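Local atomic coordinates of folylpolyglutamate synthase protein FOLC (Mycobacterium tuberculosis, PDB entry 2VOS), a protein that probably catalyses the ATP-dependent addition of L-glutamate to dihydropteroate, forming dihydrofolate, and of further glutamates to tetrahydrofolate, giving its polyglutamate forms. Residues D55-P60 / E128-L133; S77-V82 / R95-H100; T221-P224 / D229-A232; T365-F370 / E395-S400; D438-A443 / R479-R484. All coordinates share one frame; numbering follows the deposited sequence. Where two conformers were deposited one is given.

Contact 1 of 5, residues D55-P60 / E128-L133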
# COMPACT_ATOMS: atom_id res chain seq x y z
N ASP A 55 -25.59 -8.85 -0.70
CA ASP A 55 -26.80 -9.70 -0.66
C ASP A 55 -27.35 -10.08 -2.04
O ASP A 55 -27.67 -11.25 -2.28
CB ASP A 55 -27.93 -9.04 0.13
CG ASP A 55 -27.68 -9.08 1.57
OD1 ASP A 55 -26.55 -9.52 1.96
OD2 ASP A 55 -28.59 -8.67 2.32
N LEU A 56 -27.54 -9.09 -2.89
CA LEU A 56 -28.01 -9.33 -4.25
C LEU A 56 -27.08 -10.27 -5.03
O LEU A 56 -27.52 -11.02 -5.90
CB LEU A 56 -28.10 -8.00 -5.02
CG LEU A 56 -29.26 -7.07 -4.64
CD1 LEU A 56 -29.19 -5.78 -5.46
CD2 LEU A 56 -30.59 -7.79 -4.90
N LEU A 57 -25.78 -10.17 -4.77
CA LEU A 57 -24.75 -10.96 -5.51
C LEU A 57 -24.71 -12.37 -4.99
O LEU A 57 -23.96 -13.20 -5.53
CB LEU A 57 -23.38 -10.35 -5.30
CG LEU A 57 -22.79 -9.47 -6.40
CD1 LEU A 57 -23.71 -9.23 -7.53
CD2 LEU A 57 -22.14 -8.20 -5.93
N GLY A 58 -25.42 -12.67 -3.91
CA GLY A 58 -25.27 -13.97 -3.29
C GLY A 58 -24.18 -14.04 -2.21
O GLY A 58 -23.75 -15.14 -1.84
N SER A 59 -23.73 -12.89 -1.69
CA SER A 59 -22.69 -12.90 -0.60
C SER A 59 -21.39 -13.63 -1.00
O SER A 59 -20.87 -14.45 -0.24
CB SER A 59 -23.25 -13.45 0.73
OG SER A 59 -24.30 -12.60 1.19
N PRO A 60 -20.86 -13.32 -2.20
CA PRO A 60 -19.63 -13.97 -2.64
C PRO A 60 -18.48 -13.80 -1.63
O PRO A 60 -17.60 -14.68 -1.48
CB PRO A 60 -19.35 -13.25 -3.98
CG PRO A 60 -20.02 -11.84 -3.80
CD PRO A 60 -21.31 -12.27 -3.14
N GLU A 128 -22.86 -5.12 -12.85
CA GLU A 128 -23.45 -3.78 -13.10
C GLU A 128 -24.99 -3.74 -12.93
O GLU A 128 -25.53 -2.77 -12.36
CB GLU A 128 -23.09 -3.26 -14.50
CG GLU A 128 -23.54 -1.78 -14.74
CD GLU A 128 -23.25 -1.31 -16.17
OE1 GLU A 128 -23.73 -1.96 -17.09
OE2 GLU A 128 -22.55 -0.28 -16.36
N PRO A 129 -25.72 -4.76 -13.46
CA PRO A 129 -27.18 -4.61 -13.26
C PRO A 129 -27.57 -4.55 -11.73
O PRO A 129 -28.55 -3.89 -11.36
CB PRO A 129 -27.79 -5.86 -13.94
CG PRO A 129 -26.71 -6.43 -14.84
CD PRO A 129 -25.36 -5.92 -14.31
N LEU A 130 -26.81 -5.21 -10.85
CA LEU A 130 -27.12 -5.22 -9.43
C LEU A 130 -26.65 -3.92 -8.79
O LEU A 130 -27.29 -3.39 -7.88
CB LEU A 130 -26.46 -6.44 -8.72
CG LEU A 130 -26.93 -7.85 -9.15
CD1 LEU A 130 -28.46 -7.82 -9.35
CD2 LEU A 130 -26.18 -8.34 -10.43
N VAL A 131 -25.51 -3.41 -9.25
CA VAL A 131 -25.05 -2.08 -8.86
C VAL A 131 -26.08 -1.01 -9.26
O VAL A 131 -26.40 -0.15 -8.45
CB VAL A 131 -23.69 -1.73 -9.53
CG1 VAL A 131 -23.34 -0.24 -9.33
CG2 VAL A 131 -22.59 -2.66 -9.01
N ALA A 132 -26.57 -1.05 -10.50
CA ALA A 132 -27.63 -0.09 -10.95
C ALA A 132 -28.85 -0.15 -10.02
O ALA A 132 -29.49 0.85 -9.72
CB ALA A 132 -28.07 -0.40 -12.38
N LEU A 133 -29.19 -1.36 -9.58
CA LEU A 133 -30.39 -1.52 -8.76
C LEU A 133 -30.18 -0.89 -7.40
O LEU A 133 -31.05 -0.20 -6.89
CB LEU A 133 -30.72 -3.01 -8.63
CG LEU A 133 -32.03 -3.34 -7.91
CD1 LEU A 133 -33.24 -2.65 -8.61
CD2 LEU A 133 -32.21 -4.87 -7.88
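Where Leu56 and Leu57 meet Leu130 and Leu133, none of the four side chains is flat, so ring faces and edges play no part; the one planar group touched is the peptide carbonyl of Leu130, whose O lies 3.9 Å from Leu56 CD1. Everything else is branched aliphatic surface. From that same methyl, Leu56 CD1, it is 4.0 Å to Leu133 CD2, and the two side chains cross at about a right angle. Leu133 turns its CG anti to the backbone N (chi1 -174°), the opposite choice to Leu56 and Leu130, whose CG atoms sit beside theirs. Leu57 contributes a second patch through CD1 alone, 3.9 Å from Leu130 CG and equally close to its CD2. Its chi1 of -101° is away from a staggered value, a somewhat strained way of reaching its neighbour.

Just beyond Leu57 the chain leaves helical geometry at Gly58, whose positive phi belongs to a Schellman motif. The contact thus illustrates how a helix terminus can be packed against the flank of a longer helix, at the surface and away from the nucleotide, with leucines making the direct contact and isoleucines of the longer helix at its margins. Around it, Leu130 also rests on Leu53 of helix 48-56, while Leu56 and Leu57 reach Ile134 and Ile127 of helix 117-140, extending the same helix-to-helix seam in both directions.

Contact 2 of 5, residues S77-V82 / R95-H100. With CO (cobalt (II) ion), chain E; ADP (adenosine-5'-diphosphate), chain B.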
# COMPACT_ATOMS: atom_id res chain seq x y z
N SER A 77 2.23 -3.42 0.84
CA SER A 77 3.39 -4.30 0.84
C SER A 77 3.10 -5.60 1.65
O SER A 77 3.48 -6.72 1.24
CB SER A 77 4.58 -3.59 1.48
OG SER A 77 5.13 -2.61 0.63
N VAL A 78 2.45 -5.46 2.82
CA VAL A 78 2.09 -6.64 3.63
C VAL A 78 1.11 -7.51 2.86
O VAL A 78 1.21 -8.76 2.89
CB VAL A 78 1.49 -6.25 5.04
CG1 VAL A 78 0.87 -7.55 5.75
CG2 VAL A 78 2.62 -5.65 5.92
N ALA A 79 0.14 -6.90 2.16
CA ALA A 79 -0.86 -7.68 1.41
C ALA A 79 -0.12 -8.53 0.38
O ALA A 79 -0.42 -9.69 0.20
CB ALA A 79 -1.84 -6.77 0.68
N ARG A 80 0.83 -7.92 -0.33
CA ARG A 80 1.57 -8.67 -1.37
C ARG A 80 2.48 -9.78 -0.82
O ARG A 80 2.66 -10.79 -1.50
CB ARG A 80 2.39 -7.76 -2.24
CG ARG A 80 1.42 -6.74 -3.02
CD ARG A 80 2.29 -5.77 -3.86
NE ARG A 80 2.96 -6.43 -5.01
CZ ARG A 80 2.44 -6.53 -6.24
NH1 ARG A 80 1.24 -6.06 -6.54
NH2 ARG A 80 3.14 -7.14 -7.20
N MSE A 81 3.05 -9.57 0.38
CA MSE A 81 3.83 -10.57 1.09
C MSE A 81 2.96 -11.76 1.54
O MSE A 81 3.32 -12.90 1.30
CB MSE A 81 4.51 -9.96 2.31
CG MSE A 81 5.72 -9.12 1.88
SE MSE A 81 6.23 -8.04 3.42
CE MSE A 81 7.75 -7.12 2.69
N VAL A 82 1.82 -11.48 2.16
CA VAL A 82 0.82 -12.51 2.47
C VAL A 82 0.46 -13.32 1.24
O VAL A 82 0.45 -14.53 1.29
CB VAL A 82 -0.46 -11.86 3.09
CG1 VAL A 82 -1.64 -12.84 3.17
CG2 VAL A 82 -0.13 -11.22 4.46
N ARG A 95 -6.32 -11.19 -4.32
CA ARG A 95 -5.81 -10.12 -3.52
C ARG A 95 -6.39 -8.78 -4.05
O ARG A 95 -6.41 -8.52 -5.28
CB ARG A 95 -4.26 -10.07 -3.58
CG ARG A 95 -3.75 -8.75 -2.99
CD ARG A 95 -2.21 -8.74 -2.82
NE ARG A 95 -1.45 -9.40 -3.92
CZ ARG A 95 -1.13 -8.80 -5.07
NH1 ARG A 95 -1.57 -7.55 -5.35
NH2 ARG A 95 -0.38 -9.45 -5.96
N THR A 96 -6.89 -7.96 -3.13
CA THR A 96 -7.36 -6.67 -3.55
C THR A 96 -6.57 -5.64 -2.77
O THR A 96 -6.41 -5.73 -1.54
CB THR A 96 -8.90 -6.49 -3.51
OG1 THR A 96 -9.24 -5.17 -3.94
CG2 THR A 96 -9.52 -6.78 -2.14
N THR A 97 -5.96 -4.72 -3.51
CA THR A 97 -5.14 -3.68 -2.91
C THR A 97 -5.54 -2.32 -3.48
O THR A 97 -6.30 -2.24 -4.44
CB THR A 97 -3.62 -3.86 -3.21
OG1 THR A 97 -3.44 -4.08 -4.63
CG2 THR A 97 -3.00 -5.08 -2.42
N SER A 98 -5.05 -1.26 -2.83
CA SER A 98 -5.32 0.11 -3.23
C SER A 98 -4.27 1.03 -2.59
O SER A 98 -3.51 0.64 -1.65
CB SER A 98 -6.74 0.53 -2.88
OG SER A 98 -6.90 0.37 -1.50
N PRO A 99 -4.11 2.22 -3.21
CA PRO A 99 -4.71 2.55 -4.50
C PRO A 99 -3.94 1.79 -5.63
O PRO A 99 -2.97 1.12 -5.33
CB PRO A 99 -4.48 4.08 -4.65
CG PRO A 99 -3.66 4.50 -3.46
CD PRO A 99 -3.25 3.28 -2.66
N HIS A 100 -4.32 1.91 -6.90
CA HIS A 100 -3.44 1.40 -7.97
C HIS A 100 -2.37 2.45 -8.35
O HIS A 100 -2.58 3.69 -8.19
CB HIS A 100 -4.24 0.95 -9.21
CG HIS A 100 -4.94 2.07 -9.95
ND1 HIS A 100 -6.27 2.39 -9.74
CD2 HIS A 100 -4.51 2.90 -10.94
CE1 HIS A 100 -6.61 3.38 -10.55
NE2 HIS A 100 -5.56 3.72 -11.29
CO CO E . -2.01 0.56 -0.03
PB ADP B . -0.02 1.44 2.35
O1B ADP B . -0.68 0.41 1.48
O2B ADP B . -0.20 2.84 1.83
O3B ADP B . -0.23 1.32 3.82
PA ADP B . 2.55 0.62 1.11
O1A ADP B . 1.93 0.98 -0.24
O2A ADP B . 3.28 -0.68 1.41
O3A ADP B . 1.58 1.13 2.33
O5' ADP B . 3.72 1.74 1.26
C5' ADP B . 3.57 3.13 0.94
C4' ADP B . 4.92 3.78 1.31
O4' ADP B . 5.11 3.70 2.75
C3' ADP B . 6.15 3.04 0.79
O3' ADP B . 6.65 3.64 -0.39
C2' ADP B . 7.26 3.18 1.80
O2' ADP B . 7.80 4.53 1.63
C1' ADP B . 6.47 3.33 3.08
N9 ADP B . 6.31 2.10 3.91
C8 ADP B . 5.83 0.85 3.61
N7 ADP B . 5.82 0.08 4.73
C5 ADP B . 6.19 0.88 5.77
C6 ADP B . 6.35 0.73 7.22
N6 ADP B . 6.11 -0.45 7.83
N1 ADP B . 6.80 1.81 7.88
C2 ADP B . 7.13 3.01 7.33
N3 ADP B . 6.98 3.24 6.00
C4 ADP B . 6.53 2.20 5.22
O HOH W 1 -0.72 -4.23 -5.22
O HOH W 2 -2.98 2.32 0.76
O HOH W 3 -0.63 1.73 -1.09
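Apolar packing is the simplest layer: Ala79 CB and Thr97 CG2 touch at 3.7 Å, and the aliphatic CD of Arg95 lies 4.0 Å from Ala79 CB. Thr97 can offer its methyl to the helix because chi1 of 49° sets OG1 between the backbone N and the carbonyl carbon, leaving CG2 beside the N.

Charge forms the second layer. Both arginine chains bend at chi3, and their guanidinium planes are inclined 56° to each other. Arg80 CG lies over one face of the Arg95 guanidinium, and Arg95 NH2 over one face of that of Arg80. The closest atoms, Arg80 NH1 and Arg95 NH1, are 3.4 Å apart and are two donors, so nothing binds them directly. Arg95 is paired with Asp83 in a salt bridge, whereas Arg80 NH2 is hydrogen-bonded to Gln487 O and Thr334 OG1. A water accepts from Arg80 NH1 in the guanidinium plane and also bonds Thr97 OG1 at 2.8 Å.

Coordination and phosphate bonds make the third layer. Ser98 O, the carbonyl of a cis peptide to Pro99, binds cobalt at 2.2 Å; ADP O1B (2.0 Å from cobalt), two waters, Thr76 and Glu174 complete six ligands. Ser77 grips one phosphate oxygen twice, with ADP O2A 3.0 Å from Ser77 N and 2.8 Å from Ser77 OG.

A helix start cradling phosphates beside a metal-binding loop that follows a strand is the hallmark of the P-loop nucleotide site, here in its Mur ligase form; the cobalt probably occupies a magnesium position.

Contact 3 of 5, residues T221-P224 / D229-A232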
# COMPACT_ATOMS: atom_id res chain seq x y z
N THR A 221 -13.24 -8.47 14.04
CA THR A 221 -14.66 -8.78 14.32
C THR A 221 -14.80 -10.10 15.05
O THR A 221 -13.95 -10.99 14.87
CB THR A 221 -15.47 -8.85 13.00
OG1 THR A 221 -14.96 -9.92 12.21
CG2 THR A 221 -15.28 -7.59 12.18
N ARG A 222 -15.86 -10.27 15.84
CA ARG A 222 -16.09 -11.54 16.53
C ARG A 222 -16.41 -12.63 15.50
O ARG A 222 -17.15 -12.39 14.55
CB ARG A 222 -17.22 -11.40 17.54
CG ARG A 222 -17.58 -12.71 18.29
CD ARG A 222 -18.36 -12.44 19.60
NE ARG A 222 -18.79 -13.65 20.33
CZ ARG A 222 -18.01 -14.71 20.64
NH1 ARG A 222 -16.74 -14.76 20.27
NH2 ARG A 222 -18.53 -15.73 21.34
N ALA A 223 -15.80 -13.81 15.65
CA ALA A 223 -16.03 -14.93 14.73
C ALA A 223 -17.42 -15.56 14.97
O ALA A 223 -17.95 -15.48 16.09
CB ALA A 223 -14.94 -15.98 14.91
N PRO A 224 -17.99 -16.22 13.94
CA PRO A 224 -19.36 -16.78 14.04
C PRO A 224 -19.56 -17.77 15.20
O PRO A 224 -18.57 -18.32 15.72
CB PRO A 224 -19.56 -17.47 12.68
CG PRO A 224 -18.57 -16.82 11.75
CD PRO A 224 -17.38 -16.45 12.62
N ASP A 229 -11.76 -18.38 17.13
CA ASP A 229 -11.82 -16.94 17.34
C ASP A 229 -10.94 -16.20 16.32
O ASP A 229 -9.94 -16.73 15.84
CB ASP A 229 -11.37 -16.53 18.74
CG ASP A 229 -12.42 -16.82 19.82
OD1 ASP A 229 -13.65 -16.60 19.58
OD2 ASP A 229 -12.01 -17.23 20.93
N THR A 230 -11.33 -14.96 16.03
CA THR A 230 -10.57 -14.10 15.13
C THR A 230 -9.18 -13.91 15.72
O THR A 230 -9.01 -13.96 16.95
CB THR A 230 -11.28 -12.74 14.94
OG1 THR A 230 -12.53 -12.96 14.25
CG2 THR A 230 -10.43 -11.74 14.09
N VAL A 231 -8.18 -13.74 14.87
CA VAL A 231 -6.84 -13.44 15.37
C VAL A 231 -6.49 -12.06 14.87
O VAL A 231 -6.58 -11.84 13.67
CB VAL A 231 -5.80 -14.42 14.80
CG1 VAL A 231 -4.44 -14.07 15.30
CG2 VAL A 231 -6.13 -15.84 15.17
N ALA A 232 -6.06 -11.16 15.76
CA ALA A 232 -5.55 -9.85 15.39
C ALA A 232 -4.02 -9.93 15.46
O ALA A 232 -3.43 -10.28 16.50
CB ALA A 232 -6.05 -8.76 16.37
O HOH W 4 -13.59 -14.04 17.65
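Ala223 and Asp229 bring their CA atoms to 5.3 Å as the extended chain of 221-224 runs roughly antiparallel to the residues leading into strand 231-234, without any direct backbone-to-backbone hydrogen bond between the two. The side chain of Thr230 supplies the direct link instead. Its OG1 donates to Thr221 O over a short 2.5 Å, approaching nearly along the C=O axis (170° at the oxygen). A chi1 of -66° makes this possible by placing OG1 beside the backbone N, within reach of Thr221 O. The methyl of Ala223 packs against the same residue, its CB lying 3.9 Å from Thr230 OG1.

One water bridges two backbone N-H groups across the gap: it accepts from Ala223 N at 3.0 Å and from Thr230 N at 2.9 Å. It also lies 3.2 Å from Asp229 OD1, where its role as donor is less certain because acceptors outnumber its protons.

Arg222 reaches round with an extended chain to set NH1 3.7 Å from Asp229 OD1, a long salt bridge met at the edge of the guanidinium, in its plane; the carboxylate is tilted 44° from that plane. Thr221 OG1, for its part, is held by Asn188.

The chemistry is therefore uneven: a short hydroxyl bond and a bridging water fix the backbones, whereas the pairing of Arg222 with Asp229 is loose. Arg222 lies between two carboxylates, its stronger partner being Asp253, in the loop leading to strand 255-258, and Asp229 the more distant one.

Contact 4 of 5, residues T365-F370 / E395-S400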
# COMPACT_ATOMS: atom_id res chain seq x y z
N THR A 365 16.44 4.50 4.46
CA THR A 365 16.86 3.44 3.54
C THR A 365 17.92 3.96 2.55
O THR A 365 18.96 3.30 2.30
CB THR A 365 15.66 2.88 2.77
OG1 THR A 365 14.67 2.44 3.71
CG2 THR A 365 16.07 1.65 1.87
N LEU A 366 17.69 5.14 1.98
CA LEU A 366 18.61 5.73 1.03
C LEU A 366 19.98 5.97 1.67
O LEU A 366 21.02 5.76 1.06
CB LEU A 366 18.07 7.08 0.50
CG LEU A 366 16.85 6.96 -0.43
CD1 LEU A 366 16.18 8.33 -0.57
CD2 LEU A 366 17.22 6.32 -1.79
N ALA A 367 19.97 6.37 2.94
CA ALA A 367 21.19 6.69 3.69
C ALA A 367 21.90 5.43 4.23
O ALA A 367 23.15 5.36 4.32
CB ALA A 367 20.84 7.63 4.84
N HIS A 368 21.11 4.44 4.63
CA HIS A 368 21.69 3.28 5.26
C HIS A 368 22.05 2.12 4.36
O HIS A 368 22.90 1.33 4.72
CB HIS A 368 20.75 2.75 6.34
CG HIS A 368 20.45 3.73 7.43
ND1 HIS A 368 19.39 3.58 8.29
CD2 HIS A 368 21.10 4.85 7.83
CE1 HIS A 368 19.38 4.58 9.15
NE2 HIS A 368 20.42 5.35 8.90
N GLU A 369 21.42 1.99 3.21
CA GLU A 369 21.53 0.80 2.43
C GLU A 369 22.19 1.08 1.10
O GLU A 369 22.37 0.20 0.30
CB GLU A 369 20.12 0.19 2.23
CG GLU A 369 19.51 -0.22 3.57
CD GLU A 369 18.25 -1.12 3.49
OE1 GLU A 369 17.93 -1.77 2.46
OE2 GLU A 369 17.62 -1.22 4.56
N PHE A 370 22.57 2.34 0.87
CA PHE A 370 23.21 2.75 -0.37
C PHE A 370 24.27 3.75 0.01
O PHE A 370 24.36 4.20 1.15
CB PHE A 370 22.22 3.41 -1.27
CG PHE A 370 21.09 2.51 -1.67
CD1 PHE A 370 21.18 1.70 -2.78
CD2 PHE A 370 19.91 2.46 -0.91
CE1 PHE A 370 20.14 0.83 -3.15
CE2 PHE A 370 18.88 1.58 -1.29
CZ PHE A 370 19.00 0.77 -2.39
N GLU A 395 14.69 16.20 3.59
CA GLU A 395 15.74 17.23 3.44
C GLU A 395 17.14 16.75 3.77
O GLU A 395 18.09 17.16 3.14
CB GLU A 395 15.41 18.48 4.27
CG GLU A 395 16.41 19.61 4.01
CD GLU A 395 17.63 19.53 4.92
OE1 GLU A 395 17.55 18.79 5.90
OE2 GLU A 395 18.66 20.19 4.64
N PRO A 396 17.28 15.90 4.81
CA PRO A 396 18.62 15.39 5.11
C PRO A 396 19.23 14.48 4.01
O PRO A 396 20.44 14.21 4.05
CB PRO A 396 18.41 14.59 6.40
CG PRO A 396 17.17 15.21 7.04
CD PRO A 396 16.30 15.45 5.82
N VAL A 397 18.47 14.03 3.02
CA VAL A 397 19.10 13.13 2.06
C VAL A 397 19.08 13.63 0.62
O VAL A 397 19.81 13.09 -0.23
CB VAL A 397 18.48 11.67 2.12
CG1 VAL A 397 18.91 10.97 3.38
CG2 VAL A 397 16.92 11.73 1.98
N PHE A 398 18.16 14.52 0.30
CA PHE A 398 18.08 15.07 -1.06
C PHE A 398 18.94 16.34 -1.09
O PHE A 398 18.61 17.39 -0.43
CB PHE A 398 16.62 15.44 -1.47
CG PHE A 398 15.68 14.23 -1.67
CD1 PHE A 398 16.17 12.96 -1.74
CD2 PHE A 398 14.29 14.44 -1.87
CE1 PHE A 398 15.33 11.88 -1.95
CE2 PHE A 398 13.42 13.36 -2.07
CZ PHE A 398 13.93 12.08 -2.13
N ASP A 399 20.00 16.31 -1.89
CA ASP A 399 20.82 17.50 -2.08
C ASP A 399 19.98 18.63 -2.66
O ASP A 399 20.15 19.84 -2.30
CB ASP A 399 21.97 17.16 -3.02
CG ASP A 399 22.92 16.22 -2.38
OD1 ASP A 399 23.76 16.76 -1.61
OD2 ASP A 399 22.76 14.97 -2.54
N SER A 400 19.09 18.27 -3.59
CA SER A 400 18.08 19.24 -4.01
C SER A 400 16.82 18.54 -4.41
O SER A 400 16.78 17.31 -4.52
CB SER A 400 18.59 20.20 -5.11
OG SER A 400 18.77 19.52 -6.32
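In the beta-alpha-beta crossover made by strand 374-379, helix 387-394 and strand 400-403, Val397 and Phe398 lie on the link that returns the chain to the sheet, and there they lean on Leu366 and Ala367 of helix 356-368. The example comes from the glutamate ligase domain of the Mur ligase family, and the two strands of the crossover are neighbouring and parallel. Segment 395-400 is the link from helix 387-394 into the second strand, and helix 356-368 lies alongside, joined to it by purely apolar contacts.

Val397 divides its two branches between two residues of helix 356-368. CG1 meets the methyl of Ala367, Val397 CG1 to Ala367 CB being 4.1 Å. CG2, which chi1 of -72° leaves between the backbone N and the carbonyl carbon, faces Leu366 instead, with Val397 CG2 and Leu366 CD1 4.3 Å apart. Ala367 lies at the exposed margin, whereas Leu366 and Phe398 are buried.

Both buried side chains descend onto the sheet: Val467 of strand 464-469 touches Leu366 and Phe398 alike, and Leu375 touches Leu366 as well. Phe425 of helix 414-425 also packs on Phe398, and Arg429 takes hold of the backbone carbonyls of Phe398 and Asp399 while pairing with Glu395.

The Phe398 ring is thus approached from two helices and a strand. From helix 356-368 it receives a single methyl, which comes in obliquely, neither over the face nor at the edge: Leu366 CD1 stands 3.9 Å from Phe398 CE1.

Contact 5 of 5, residues D438-A443 / R479-R484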
# COMPACT_ATOMS: atom_id res chain seq x y z
N ASP A 438 9.20 16.67 -17.59
CA ASP A 438 10.12 17.81 -17.46
C ASP A 438 10.97 17.69 -16.17
O ASP A 438 12.19 17.97 -16.19
CB ASP A 438 9.33 19.13 -17.43
CG ASP A 438 8.85 19.62 -18.84
OD1 ASP A 438 9.01 18.92 -19.89
OD2 ASP A 438 8.31 20.75 -18.86
N ALA A 439 10.33 17.35 -15.05
CA ALA A 439 10.99 17.31 -13.74
C ALA A 439 12.10 16.28 -13.77
O ALA A 439 13.20 16.55 -13.31
CB ALA A 439 10.05 16.98 -12.64
N ILE A 440 11.83 15.13 -14.38
CA ILE A 440 12.89 14.13 -14.51
C ILE A 440 14.06 14.64 -15.37
O ILE A 440 15.24 14.29 -15.14
CB ILE A 440 12.36 12.75 -14.96
CG1 ILE A 440 11.48 12.15 -13.86
CG2 ILE A 440 13.53 11.78 -15.23
CD1 ILE A 440 10.48 11.13 -14.33
N ASP A 441 13.74 15.43 -16.39
CA ASP A 441 14.80 15.93 -17.24
C ASP A 441 15.62 16.92 -16.41
O ASP A 441 16.84 16.96 -16.51
CB ASP A 441 14.25 16.61 -18.53
CG ASP A 441 13.76 15.59 -19.61
OD1 ASP A 441 13.95 14.34 -19.46
OD2 ASP A 441 13.17 16.04 -20.61
N VAL A 442 14.95 17.76 -15.62
CA VAL A 442 15.67 18.68 -14.75
C VAL A 442 16.58 17.90 -13.80
O VAL A 442 17.79 18.21 -13.70
CB VAL A 442 14.73 19.67 -14.01
CG1 VAL A 442 15.51 20.56 -13.03
CG2 VAL A 442 14.01 20.59 -15.03
N ALA A 443 16.04 16.87 -13.12
CA ALA A 443 16.83 16.10 -12.15
C ALA A 443 18.02 15.52 -12.87
O ALA A 443 19.12 15.42 -12.32
CB ALA A 443 15.99 14.97 -11.49
N ARG A 479 6.36 5.20 -13.08
CA ARG A 479 6.55 3.84 -13.42
C ARG A 479 6.13 3.61 -14.92
O ARG A 479 6.77 2.85 -15.68
CB ARG A 479 5.79 2.92 -12.44
CG ARG A 479 6.28 1.46 -12.50
CD ARG A 479 5.75 0.62 -11.27
NE ARG A 479 6.52 -0.62 -11.13
CZ ARG A 479 6.29 -1.73 -11.81
NH1 ARG A 479 5.29 -1.79 -12.69
NH2 ARG A 479 7.08 -2.79 -11.63
N THR A 480 5.03 4.25 -15.32
CA THR A 480 4.54 4.18 -16.69
C THR A 480 5.51 4.90 -17.67
O THR A 480 5.79 4.39 -18.75
CB THR A 480 3.15 4.81 -16.74
OG1 THR A 480 2.21 3.96 -16.05
CG2 THR A 480 2.68 5.05 -18.18
N LEU A 481 6.04 6.06 -17.30
CA LEU A 481 7.08 6.71 -18.08
C LEU A 481 8.29 5.80 -18.34
O LEU A 481 8.89 5.84 -19.42
CB LEU A 481 7.56 8.01 -17.42
CG LEU A 481 6.52 9.14 -17.40
CD1 LEU A 481 7.09 10.38 -16.66
CD2 LEU A 481 6.02 9.48 -18.86
N PHE A 482 8.66 4.98 -17.36
CA PHE A 482 9.79 4.07 -17.51
C PHE A 482 9.41 2.77 -18.18
O PHE A 482 10.22 1.87 -18.29
CB PHE A 482 10.44 3.84 -16.12
CG PHE A 482 11.41 4.93 -15.76
CD1 PHE A 482 12.70 4.88 -16.24
CD2 PHE A 482 11.03 6.02 -14.97
CE1 PHE A 482 13.58 5.84 -15.96
CE2 PHE A 482 11.90 6.98 -14.68
CZ PHE A 482 13.19 6.92 -15.20
N GLY A 483 8.15 2.66 -18.61
CA GLY A 483 7.70 1.57 -19.47
C GLY A 483 7.42 0.23 -18.77
O GLY A 483 7.45 -0.81 -19.47
N ARG A 484 7.22 0.21 -17.45
CA ARG A 484 7.03 -1.05 -16.72
C ARG A 484 5.56 -1.44 -16.76
O ARG A 484 4.67 -0.57 -16.69
CB ARG A 484 7.50 -0.94 -15.26
CG ARG A 484 8.90 -0.40 -15.11
CD ARG A 484 9.95 -1.32 -15.64
NE ARG A 484 11.12 -0.63 -16.21
CZ ARG A 484 12.32 -0.58 -15.63
NH1 ARG A 484 12.50 -1.18 -14.46
NH2 ARG A 484 13.33 0.04 -16.20
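With chi1 at -67° and chi2 at 157°, Ile440 sets CG1 beside its backbone N, anti to the carbonyl carbon, and stretches outward from helix 436-451 so that CD1 leads toward Leu481 and Phe482. Leu481 likewise has its CG beside the backbone N (chi1 -68°), and the two side chains slide past each other in opposite directions. The contact lies in the C-terminal alpha/beta domain of this Mur ligase family member, where a Schellman motif ends helix 472-481, with Gly483 at positive phi and its N bonded 2.9 Å from Thr480 O. This turn leaves Phe482 at the point where the chain departs from the helix, its ring directed back toward Ile440.

The helices themselves stay well apart, the nearest CA atoms, those of Ile440 and Leu481, being 10.1 Å from each other. Ile468 of strand 464-469 touches both Ile440 and Phe482, so both side chains rest on the same strand. Leu481 also reaches Leu436 and Arg437, in the first turn of helix 436-451.

All of the direct touching falls to one methyl of the isoleucine. Ile440 CD1 lies 4.2 Å from Leu481 CD1 and, obliquely to the aromatic ring, 4.4 Å from Phe482 CE2.

Along the chain, contact 2 falls within the stretch that contact 1 spans, and contacts 3, 4 and 5 follow in series. Contacts 2 and 3 both reach the large mixed sheet of the P-loop part, their centres 21 Å apart, contact 2 at strand 93-96 and contact 3 at strand 231-234. Contacts 4 and 5, with centres 20 Å apart, share the second mixed sheet through strand 464-469. Contact 1 lies out on the helices, 49 Å from contact 4 between centres and on the other side of the chain's centre. Contact 2 is the central one and carries ADP and cobalt; Arg338 and Asp351, beyond the P-loop part, also bind ADP, so the nucleotide bridges both halves.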